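Local coordinates for manganese-containing pseudocatalase (Thermus thermophilus, PDB 2V8T), which probably breaks down hydrogen peroxide to water and oxygen at a two-manganese centre, at residues E36-M41 with E131-E136; M41-Q46 with A190-A195; T68-H73 with F153-A158; I178-V183 with L227-N232. All blocks are in the same frame, centred on the assembly; numbering follows the deposited sequence. Where two conformers were deposited one is given.

How the contacts relate
The four contacts lie round a two-manganese site in a helical bundle of the ferritin clan. Contact 3 holds Glu70, His73 and Glu155 of that site, and contact 1 adds Glu36. The centres of contacts 1 and 3 are about 11 Å apart; Glu36 OE1 and Glu70 OE1 approach to 2.9 Å as ligands of one manganese. Contact 2 shares helix 36-49 and Met41 with contact 1. Its centre lies about 9 Å from that of contact 3, and Tyr43 OH is 2.7 Å from Glu155 OE2, probably a hydrogen bond. Contact 4 lies further out, where Leu181 CD2 packs 3.5 Å from His73 CE1. It shares helix 172-200 with contact 2.

Contact 1. Residues E36-M41 with E131-E136. With MN (manganese (II) ion), chain C.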
# COMPACT_ATOMS: atom_id res chain seq x y z
N GLU A 36 -1.37 -1.84 -19.47
CA GLU A 36 -1.82 -0.72 -20.30
C GLU A 36 -2.20 0.47 -19.47
O GLU A 36 -2.09 1.62 -19.93
CB GLU A 36 -2.98 -1.18 -21.19
CG GLU A 36 -2.50 -2.15 -22.29
CD GLU A 36 -1.74 -1.49 -23.38
OE1 GLU A 36 -1.65 -0.25 -23.43
OE2 GLU A 36 -1.15 -2.19 -24.27
N MET A 37 -2.66 0.29 -18.22
CA MET A 37 -2.88 1.45 -17.35
C MET A 37 -1.59 2.24 -17.17
O MET A 37 -1.63 3.46 -17.06
CB MET A 37 -3.42 1.04 -15.98
CG MET A 37 -4.82 0.65 -15.94
SD MET A 37 -5.95 2.10 -16.07
CE MET A 37 -5.73 2.88 -14.47
N SER A 38 -0.47 1.54 -17.04
CA SER A 38 0.79 2.22 -16.84
C SER A 38 1.26 2.96 -18.07
O SER A 38 1.68 4.12 -17.95
CB SER A 38 1.87 1.26 -16.38
OG SER A 38 1.54 0.85 -15.06
N THR A 39 1.23 2.35 -19.23
CA THR A 39 1.64 3.11 -20.44
C THR A 39 0.71 4.28 -20.66
O THR A 39 1.16 5.42 -20.87
CB THR A 39 1.81 2.18 -21.62
OG1 THR A 39 0.59 1.47 -21.77
CG2 THR A 39 2.98 1.24 -21.44
N LEU A 40 -0.60 4.06 -20.54
CA LEU A 40 -1.57 5.14 -20.63
C LEU A 40 -1.20 6.27 -19.71
O LEU A 40 -1.12 7.45 -20.12
CB LEU A 40 -2.96 4.62 -20.27
CG LEU A 40 -4.01 5.70 -20.06
CD1 LEU A 40 -4.23 6.54 -21.30
CD2 LEU A 40 -5.32 5.04 -19.59
N MET A 41 -1.09 6.00 -18.39
CA MET A 41 -1.00 7.10 -17.45
C MET A 41 0.37 7.77 -17.49
O MET A 41 0.48 8.98 -17.25
CB MET A 41 -1.34 6.58 -16.06
CG MET A 41 -2.84 6.17 -15.92
SD MET A 41 -3.92 7.64 -15.74
CE MET A 41 -5.54 7.06 -16.27
N GLU A 131 -3.12 -7.11 -7.13
CA GLU A 131 -2.54 -5.84 -6.69
C GLU A 131 -3.18 -4.75 -7.45
O GLU A 131 -3.17 -4.72 -8.70
CB GLU A 131 -1.02 -5.85 -6.84
CG GLU A 131 -0.39 -5.75 -8.21
CD GLU A 131 -0.43 -6.94 -9.17
OE1 GLU A 131 -1.30 -7.82 -9.04
OE2 GLU A 131 0.41 -6.90 -10.11
N HIS A 132 -3.73 -3.73 -6.75
CA HIS A 132 -4.38 -2.68 -7.48
C HIS A 132 -3.35 -1.75 -8.12
O HIS A 132 -2.30 -1.46 -7.56
CB HIS A 132 -5.35 -1.89 -6.60
CG HIS A 132 -6.62 -2.65 -6.29
ND1 HIS A 132 -6.78 -3.46 -5.21
CD2 HIS A 132 -7.78 -2.75 -7.01
CE1 HIS A 132 -8.01 -3.97 -5.26
NE2 HIS A 132 -8.66 -3.55 -6.33
N TRP A 133 -3.66 -1.25 -9.30
CA TRP A 133 -2.77 -0.33 -9.98
C TRP A 133 -2.54 0.90 -9.11
O TRP A 133 -3.45 1.34 -8.41
CB TRP A 133 -3.42 0.10 -11.32
CG TRP A 133 -2.51 0.91 -12.19
CD1 TRP A 133 -1.59 0.41 -13.07
CD2 TRP A 133 -2.35 2.33 -12.22
NE1 TRP A 133 -0.88 1.42 -13.65
CE2 TRP A 133 -1.31 2.62 -13.14
CE3 TRP A 133 -2.97 3.40 -11.55
CZ2 TRP A 133 -0.89 3.90 -13.41
CZ3 TRP A 133 -2.57 4.70 -11.82
CH2 TRP A 133 -1.53 4.94 -12.74
N ASN A 134 -1.34 1.47 -9.14
CA ASN A 134 -1.03 2.59 -8.31
C ASN A 134 -0.28 3.66 -9.08
O ASN A 134 0.50 3.39 -9.99
CB ASN A 134 -0.59 2.41 -6.94
CG ASN A 134 0.83 2.15 -6.92
OD1 ASN A 134 1.62 3.07 -6.98
ND2 ASN A 134 1.23 0.91 -6.85
N GLY A 135 -0.52 4.91 -8.67
CA GLY A 135 0.09 6.05 -9.34
C GLY A 135 1.57 6.16 -9.29
O GLY A 135 2.16 6.92 -10.06
N GLU A 136 2.23 5.39 -8.43
CA GLU A 136 3.68 5.37 -8.43
C GLU A 136 4.26 4.56 -9.60
O GLU A 136 5.46 4.52 -9.80
CB GLU A 136 4.25 4.96 -7.12
CG GLU A 136 5.59 5.91 -7.10
CD GLU A 136 6.34 5.81 -5.82
OE1 GLU A 136 7.32 6.42 -5.63
OE2 GLU A 136 5.89 5.05 -4.90
MN MN C . -0.62 -0.25 -25.34
O HOH W 1 1.10 0.34 -24.35
O HOH W 2 0.12 -2.20 -26.14
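Trp133 lays its indole against Met37, Ser38 and Met41 on one flank of helix 36-49, a helix of the ferritin-like bundle. Residues 131-136 belong to the long connection before helix 144-166, and Trp133 makes its contact with the helix. One polar bond joins the two. Trp133 NE1 donates to Ser38 OG at 2.9 Å, with an N-H...O angle of 158°. The hydroxyl lies near the ring plane, at the indole edge. Ser38 OG is also hydrogen-bonded to Arg33 O, so the same oxygen links the indole to the chain just before the helix.

The apolar contacts come next. Met37 CB sits over one face of the indole, 3.6 Å from the centroid of its five-membered ring, a CH-pi contact. Met41 approaches the far end of the six-membered ring, with CG 3.7 Å from Trp133 CH2. The tryptophan reaches both because its CG is anti to the backbone N (chi1 -172°). A leucine here would probably leave Ser38 OG without its N-H donor and open a gap beside Met37 and Met41. Trp133 also meets the ring of Tyr137 edge-to-face, and Met41 packs on Met41 of a second subunit.

Another flank of the helix faces the metal site: Glu36, pointing away from residues 131-136, binds manganese through OE1 at 2.2 Å and OE2 at 2.3 Å.

Contact 2. Residues M41-Q46 with A190-A195; sequences MNYMYQ and AAYGKA
Tyr43 on helix 36-49 and Tyr192 on helix 172-200 face each other with their CA atoms 11.4 Å apart, so two long side chains must bridge the space. Tyr43 CG, anti to the carbonyl carbon (chi1 -51°), sends the ring across. The rings form a T-shaped, edge-to-face pair. The edge of Tyr192 is turned toward the face of Tyr43, with planes at 62° and centroids 5.1 Å apart. Tyr192 OH leads the approach. It stands 3.2 Å above the plane of the Tyr43 ring, over its centre, and is 3.3 Å from Tyr43 CD2. Behind it, Tyr192 CE2 packs 3.6 Å from Tyr43 CZ. The Tyr192 hydroxyl is buried and has no polar partner in the model, so the aromatic face is what meets it.

The Tyr43 hydroxyl is hydrogen-bonded to the manganese ligand Glu155. A leucine in place of Tyr43 would probably leave that carboxylate without its hydroxyl partner and take the aromatic face away from Tyr192 OH. Helices 57-85 and 144-166 close round the pair: Ile66 touches both tyrosines, and Leu148 touches Tyr192. The arrangement belongs to the interior of a ferritin-like four-helix bundle, where a second-shell tyrosine adjoins the dimanganese site.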
# COMPACT_ATOMS: atom_id res chain seq x y z
N MET A 41 -1.09 6.00 -18.39
CA MET A 41 -1.00 7.10 -17.45
C MET A 41 0.37 7.77 -17.49
O MET A 41 0.48 8.98 -17.25
CB MET A 41 -1.34 6.58 -16.06
CG MET A 41 -2.84 6.17 -15.92
SD MET A 41 -3.92 7.64 -15.74
CE MET A 41 -5.54 7.06 -16.27
N ASN A 42 1.43 7.00 -17.80
CA ASN A 42 2.72 7.63 -18.02
C ASN A 42 2.62 8.70 -19.13
O ASN A 42 3.05 9.83 -18.95
CB ASN A 42 3.79 6.58 -18.41
CG ASN A 42 4.47 6.03 -17.17
OD1 ASN A 42 5.39 6.64 -16.68
ND2 ASN A 42 3.98 4.91 -16.64
N TYR A 43 2.10 8.27 -20.28
CA TYR A 43 2.11 9.22 -21.42
C TYR A 43 1.11 10.32 -21.20
O TYR A 43 1.34 11.48 -21.61
CB TYR A 43 1.88 8.47 -22.71
CG TYR A 43 2.77 7.28 -22.91
CD1 TYR A 43 4.03 7.13 -22.30
CD2 TYR A 43 2.34 6.23 -23.71
CE1 TYR A 43 4.76 5.97 -22.42
CE2 TYR A 43 3.07 5.07 -23.88
CZ TYR A 43 4.30 4.94 -23.20
OH TYR A 43 5.04 3.80 -23.28
N MET A 44 -0.01 10.02 -20.55
CA MET A 44 -1.01 11.04 -20.29
C MET A 44 -0.41 12.13 -19.42
O MET A 44 -0.47 13.33 -19.74
CB MET A 44 -2.23 10.45 -19.66
CG MET A 44 -3.39 11.30 -19.66
SD MET A 44 -4.02 11.78 -21.28
CE MET A 44 -4.58 10.51 -21.74
N TYR A 45 0.16 11.75 -18.25
CA TYR A 45 0.72 12.76 -17.36
C TYR A 45 1.92 13.45 -17.97
O TYR A 45 2.08 14.66 -17.81
CB TYR A 45 0.99 12.19 -15.98
CG TYR A 45 -0.27 12.13 -15.16
CD1 TYR A 45 -0.63 13.15 -14.30
CD2 TYR A 45 -1.18 11.09 -15.28
CE1 TYR A 45 -1.81 13.13 -13.62
CE2 TYR A 45 -2.40 11.05 -14.61
CZ TYR A 45 -2.68 12.11 -13.77
OH TYR A 45 -3.87 12.10 -13.04
N GLN A 46 2.80 12.71 -18.68
CA GLN A 46 3.89 13.40 -19.35
C GLN A 46 3.36 14.45 -20.31
O GLN A 46 3.91 15.54 -20.45
CB GLN A 46 4.79 12.41 -20.11
CG GLN A 46 5.63 11.56 -19.16
CD GLN A 46 6.28 10.41 -19.90
OE1 GLN A 46 6.31 10.43 -21.13
NE2 GLN A 46 6.80 9.42 -19.20
N ALA A 190 9.43 1.62 -31.28
CA ALA A 190 10.16 2.19 -32.43
C ALA A 190 10.06 3.71 -32.44
O ALA A 190 11.03 4.39 -32.78
CB ALA A 190 9.60 1.59 -33.74
N ALA A 191 8.87 4.25 -32.13
CA ALA A 191 8.66 5.68 -32.18
C ALA A 191 9.50 6.38 -31.10
O ALA A 191 10.15 7.39 -31.36
CB ALA A 191 7.18 6.02 -32.03
N TYR A 192 9.46 5.85 -29.87
CA TYR A 192 10.30 6.43 -28.83
C TYR A 192 11.78 6.26 -29.12
O TYR A 192 12.60 7.15 -28.83
CB TYR A 192 9.93 5.86 -27.45
CG TYR A 192 8.53 6.26 -27.00
CD1 TYR A 192 8.06 7.56 -27.13
CD2 TYR A 192 7.66 5.32 -26.45
CE1 TYR A 192 6.80 7.92 -26.68
CE2 TYR A 192 6.39 5.67 -26.01
CZ TYR A 192 5.96 6.98 -26.12
OH TYR A 192 4.72 7.40 -25.72
N GLY A 193 12.14 5.13 -29.75
CA GLY A 193 13.52 4.95 -30.15
C GLY A 193 13.96 5.97 -31.21
O GLY A 193 15.06 6.52 -31.12
N LYS A 194 13.10 6.21 -32.20
CA LYS A 194 13.38 7.25 -33.20
C LYS A 194 13.46 8.62 -32.57
O LYS A 194 14.31 9.44 -32.96
CB LYS A 194 12.30 7.19 -34.31
CG LYS A 194 12.45 6.00 -35.24
CD LYS A 194 11.27 5.88 -36.21
CE LYS A 194 11.31 4.65 -37.09
NZ LYS A 194 12.40 4.77 -38.12
N ALA A 195 12.60 8.91 -31.60
CA ALA A 195 12.67 10.19 -30.92
C ALA A 195 14.02 10.34 -30.19
O ALA A 195 14.67 11.38 -30.27
CB ALA A 195 11.52 10.31 -29.92

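Contact 3. Residues T68-H73 with F153-A158. With MN (manganese (II) ion), chain C; MN (manganese (II) ion), chain D.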
# COMPACT_ATOMS: atom_id res chain seq x y z
N THR A 68 -3.23 8.88 -26.20
CA THR A 68 -4.61 8.69 -26.65
C THR A 68 -4.83 7.27 -27.14
O THR A 68 -5.86 6.65 -26.88
CB THR A 68 -4.96 9.72 -27.71
OG1 THR A 68 -4.62 11.01 -27.22
CG2 THR A 68 -6.44 9.69 -28.04
N GLU A 69 -3.86 6.73 -27.91
CA GLU A 69 -3.99 5.35 -28.36
C GLU A 69 -4.11 4.40 -27.14
O GLU A 69 -4.89 3.44 -27.16
CB GLU A 69 -2.81 4.91 -29.24
CG GLU A 69 -3.05 3.48 -29.71
CD GLU A 69 -2.09 2.90 -30.73
OE1 GLU A 69 -1.15 3.60 -31.19
OE2 GLU A 69 -2.30 1.69 -31.05
N GLU A 70 -3.31 4.64 -26.09
CA GLU A 70 -3.34 3.73 -24.94
C GLU A 70 -4.68 3.73 -24.25
O GLU A 70 -5.03 2.71 -23.60
CB GLU A 70 -2.22 4.06 -23.94
CG GLU A 70 -0.79 4.08 -24.46
CD GLU A 70 -0.20 2.78 -24.98
OE1 GLU A 70 -0.93 1.87 -25.26
OE2 GLU A 70 1.03 2.75 -25.20
N LEU A 71 -5.50 4.77 -24.36
CA LEU A 71 -6.87 4.71 -23.83
C LEU A 71 -7.63 3.54 -24.44
O LEU A 71 -8.39 2.83 -23.77
CB LEU A 71 -7.64 6.02 -24.11
CG LEU A 71 -7.22 7.23 -23.30
CD1 LEU A 71 -7.80 8.51 -23.93
CD2 LEU A 71 -7.69 7.10 -21.86
N GLY A 72 -7.52 3.38 -25.76
CA GLY A 72 -8.17 2.28 -26.41
C GLY A 72 -7.57 0.95 -26.07
O GLY A 72 -8.22 -0.10 -26.23
N HIS A 73 -6.32 0.93 -25.59
CA HIS A 73 -5.72 -0.33 -25.16
C HIS A 73 -6.23 -0.76 -23.79
O HIS A 73 -6.45 -1.96 -23.60
CB HIS A 73 -4.21 -0.27 -25.20
CG HIS A 73 -3.66 -0.09 -26.55
ND1 HIS A 73 -2.30 -0.13 -26.78
CD2 HIS A 73 -4.30 0.13 -27.74
CE1 HIS A 73 -2.15 0.09 -28.08
NE2 HIS A 73 -3.33 0.25 -28.69
N PHE A 153 12.00 1.88 -22.50
CA PHE A 153 12.04 0.73 -21.57
C PHE A 153 10.63 0.21 -21.26
O PHE A 153 10.38 -0.98 -21.28
CB PHE A 153 12.77 1.15 -20.29
CG PHE A 153 12.58 0.16 -19.19
CD1 PHE A 153 13.16 -1.11 -19.24
CD2 PHE A 153 11.73 0.43 -18.13
CE1 PHE A 153 12.88 -2.07 -18.29
CE2 PHE A 153 11.51 -0.55 -17.15
CZ PHE A 153 12.08 -1.82 -17.27
N LEU A 154 9.70 1.14 -20.94
CA LEU A 154 8.36 0.75 -20.54
C LEU A 154 7.72 -0.10 -21.63
O LEU A 154 7.06 -1.11 -21.35
CB LEU A 154 7.45 1.94 -20.30
CG LEU A 154 6.43 1.99 -19.18
CD1 LEU A 154 5.44 3.18 -19.46
CD2 LEU A 154 5.87 0.64 -18.76
N GLU A 155 7.84 0.31 -22.90
CA GLU A 155 7.24 -0.45 -23.96
C GLU A 155 7.81 -1.84 -24.09
O GLU A 155 7.07 -2.79 -24.35
CB GLU A 155 7.30 0.30 -25.32
CG GLU A 155 6.40 1.52 -25.36
CD GLU A 155 4.90 1.25 -25.48
OE1 GLU A 155 4.48 0.21 -26.04
OE2 GLU A 155 4.09 2.16 -25.14
N VAL A 156 9.14 -1.99 -23.98
CA VAL A 156 9.71 -3.34 -24.13
C VAL A 156 9.47 -4.21 -22.88
O VAL A 156 9.33 -5.43 -23.02
CB VAL A 156 11.16 -3.31 -24.61
CG1 VAL A 156 11.23 -2.74 -26.02
CG2 VAL A 156 12.11 -2.59 -23.67
N ALA A 157 9.39 -3.61 -21.70
CA ALA A 157 9.00 -4.36 -20.50
C ALA A 157 7.53 -4.83 -20.64
O ALA A 157 7.20 -5.99 -20.38
CB ALA A 157 9.18 -3.50 -19.26
N ALA A 158 6.66 -3.93 -21.10
CA ALA A 158 5.26 -4.29 -21.34
C ALA A 158 5.16 -5.40 -22.38
O ALA A 158 4.36 -6.32 -22.24
CB ALA A 158 4.47 -3.06 -21.78
MN MN C . -0.62 -0.25 -25.34
MN MN D . 2.27 1.21 -25.97
O HOH W 1 1.10 0.34 -24.35
O HOH W 2 0.12 -2.20 -26.14
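Glu70 and Glu155 meet in the dimanganese site of a ferritin-like bundle, one from helix 57-85 and the other from helix 144-166. They come from opposite directions, with their carboxylate planes only 10° apart. Glu70 is the bridge. Its OE1 binds the manganese of chain C at 2.1 Å, and its OE2 binds the manganese of chain D at 2.1 Å. The chain bend at chi2 (-64°) helps bring the carboxylate between the two metals. Glu155 chelates the manganese of chain D through both oxygens, OE1 at 2.4 Å and OE2 at 2.2 Å. Glu155 OE2 is also hydrogen-bonded to Tyr43 OH. His73 binds the first metal through ND1 at 2.2 Å. Water 1 is a second bridge, bound to both ions.

Across the imidazole, His73 NE2 makes a weak hydrogen bond to Glu69 OE2, which probably helps to orient the ring. Glu69 OE2 also salt-bridges Arg184. Glu36 adds to the first metal and His188 to the second.

Glu70 OE2 and Glu155 OE2 lie 3.1 Å apart without a hydrogen bond. Both oxygens bind the same cation, which probably lets them lie so close. The metal, not a direct bond, joins the two helices here.

Contact 4. Residues I178-V183 with L227-N232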
# COMPACT_ATOMS: atom_id res chain seq x y z
N ILE A 178 -3.43 -9.95 -27.68
CA ILE A 178 -2.01 -9.83 -27.41
C ILE A 178 -1.24 -9.70 -28.71
O ILE A 178 -0.32 -8.90 -28.83
CB ILE A 178 -1.49 -10.97 -26.54
CG1 ILE A 178 -2.09 -10.90 -25.14
CG2 ILE A 178 0.04 -10.95 -26.55
CD1 ILE A 178 -1.88 -12.13 -24.29
N GLY A 179 -1.61 -10.51 -29.73
CA GLY A 179 -0.91 -10.36 -31.00
C GLY A 179 -1.00 -8.93 -31.53
O GLY A 179 -0.02 -8.38 -32.05
N TYR A 180 -2.18 -8.35 -31.44
CA TYR A 180 -2.38 -6.97 -31.91
C TYR A 180 -1.52 -6.00 -31.10
O TYR A 180 -0.83 -5.13 -31.66
CB TYR A 180 -3.86 -6.60 -31.87
CG TYR A 180 -4.12 -5.23 -32.44
CD1 TYR A 180 -3.98 -5.01 -33.80
CD2 TYR A 180 -4.48 -4.16 -31.66
CE1 TYR A 180 -4.21 -3.77 -34.39
CE2 TYR A 180 -4.68 -2.88 -32.27
CZ TYR A 180 -4.56 -2.74 -33.63
OH TYR A 180 -4.75 -1.46 -34.18
N LEU A 181 -1.58 -6.12 -29.77
CA LEU A 181 -0.85 -5.18 -28.93
C LEU A 181 0.66 -5.40 -28.94
O LEU A 181 1.41 -4.46 -28.65
CB LEU A 181 -1.44 -5.13 -27.54
CG LEU A 181 -2.89 -4.59 -27.48
CD1 LEU A 181 -3.33 -4.42 -26.03
CD2 LEU A 181 -3.05 -3.26 -28.24
N LEU A 182 1.12 -6.59 -29.30
CA LEU A 182 2.57 -6.77 -29.57
C LEU A 182 2.98 -5.90 -30.75
O LEU A 182 4.05 -5.28 -30.76
CB LEU A 182 2.89 -8.22 -29.86
CG LEU A 182 2.86 -9.15 -28.65
CD1 LEU A 182 2.95 -10.59 -29.12
CD2 LEU A 182 3.99 -8.80 -27.65
N VAL A 183 2.14 -5.86 -31.79
CA VAL A 183 2.45 -5.04 -32.96
C VAL A 183 2.38 -3.56 -32.60
O VAL A 183 3.28 -2.78 -32.94
CB VAL A 183 1.54 -5.44 -34.14
CG1 VAL A 183 1.78 -4.46 -35.31
CG2 VAL A 183 1.84 -6.87 -34.53
N LEU A 227 -0.86 -7.38 -42.42
CA LEU A 227 -1.83 -6.34 -42.74
C LEU A 227 -1.20 -4.93 -42.73
O LEU A 227 -1.91 -3.96 -43.05
CB LEU A 227 -3.01 -6.40 -41.76
CG LEU A 227 -3.85 -7.66 -41.85
CD1 LEU A 227 -4.97 -7.58 -40.82
CD2 LEU A 227 -4.44 -7.82 -43.24
N GLY A 228 0.08 -4.84 -42.37
CA GLY A 228 0.81 -3.57 -42.40
C GLY A 228 0.78 -2.78 -41.10
O GLY A 228 1.26 -1.64 -41.08
N PHE A 229 0.25 -3.36 -40.02
CA PHE A 229 -0.05 -2.56 -38.84
C PHE A 229 1.21 -2.10 -38.09
O PHE A 229 1.14 -1.12 -37.33
CB PHE A 229 -1.01 -3.27 -37.92
CG PHE A 229 -2.41 -3.44 -38.50
CD1 PHE A 229 -2.86 -2.82 -39.64
CD2 PHE A 229 -3.31 -4.29 -37.91
CE1 PHE A 229 -4.17 -2.97 -40.08
CE2 PHE A 229 -4.59 -4.45 -38.36
CZ PHE A 229 -5.05 -3.78 -39.41
N HIS A 230 2.35 -2.76 -38.28
CA HIS A 230 3.61 -2.30 -37.71
C HIS A 230 4.09 -1.00 -38.35
O HIS A 230 5.01 -0.36 -37.80
CB HIS A 230 4.70 -3.36 -37.84
CG HIS A 230 4.95 -3.75 -39.26
ND1 HIS A 230 3.96 -4.35 -40.02
CD2 HIS A 230 6.07 -3.62 -40.02
CE1 HIS A 230 4.50 -4.57 -41.20
NE2 HIS A 230 5.76 -4.14 -41.26
N ARG A 231 3.57 -0.61 -39.48
CA ARG A 231 3.99 0.63 -40.12
C ARG A 231 3.22 1.82 -39.59
O ARG A 231 3.64 2.95 -39.84
CB ARG A 231 3.77 0.54 -41.64
CG ARG A 231 4.54 -0.60 -42.26
CD ARG A 231 4.46 -0.63 -43.74
NE ARG A 231 5.24 -1.77 -44.23
CZ ARG A 231 4.66 -2.89 -44.63
NH1 ARG A 231 3.31 -2.94 -44.81
NH2 ARG A 231 5.41 -3.99 -44.89
N ASN A 232 2.06 1.60 -38.96
CA ASN A 232 1.08 2.66 -38.82
C ASN A 232 1.14 3.34 -37.48
O ASN A 232 0.98 2.71 -36.42
CB ASN A 232 -0.33 2.05 -38.97
CG ASN A 232 -0.58 1.48 -40.34
OD1 ASN A 232 0.17 1.76 -41.28
ND2 ASN A 232 -1.64 0.67 -40.44
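Val183 and Tyr180, one turn apart on helix 172-200, pack against Phe229 and His230 in the turn that follows helix 219-226. Val183 makes the closest approach. Its CG1 lies 3.5 Å from His230 N and 3.7 Å from Phe229 C, so the methyl rests on the peptide link between these residues. CG1 is anti to the backbone N (chi1 174°), which aims it at the turn. The CB atoms of Phe229 and His230 are each 4.0 Å from the same methyl.

Tyr180 meets Phe229 through one ring corner. Phe229 CD2 comes to the edge of the tyrosine ring, 3.7 Å from Tyr180 CE1. The ring planes are almost perpendicular, at 88°, but the centroids are 6.0 Å apart.

Further groups surround these side chains. Leu227 CB sits over the centre of one face of the Phe229 ring, 3.9 Å above its plane. Tyr180 OH is hydrogen-bonded to Gln9, and Tyr224 meets the Tyr180 ring edge-to-face. His230 NE2 is hydrogen-bonded to Asp255, which probably helps keep the imidazole turned from Val183.

The backbone sets the turn. Gly228 has positive phi (92°), where a side chain would press on the carbonyl oxygen of Leu227. This is a Schellman motif: it ends helix 219-226 and leads the chain past helix 172-200 into strand 232-235.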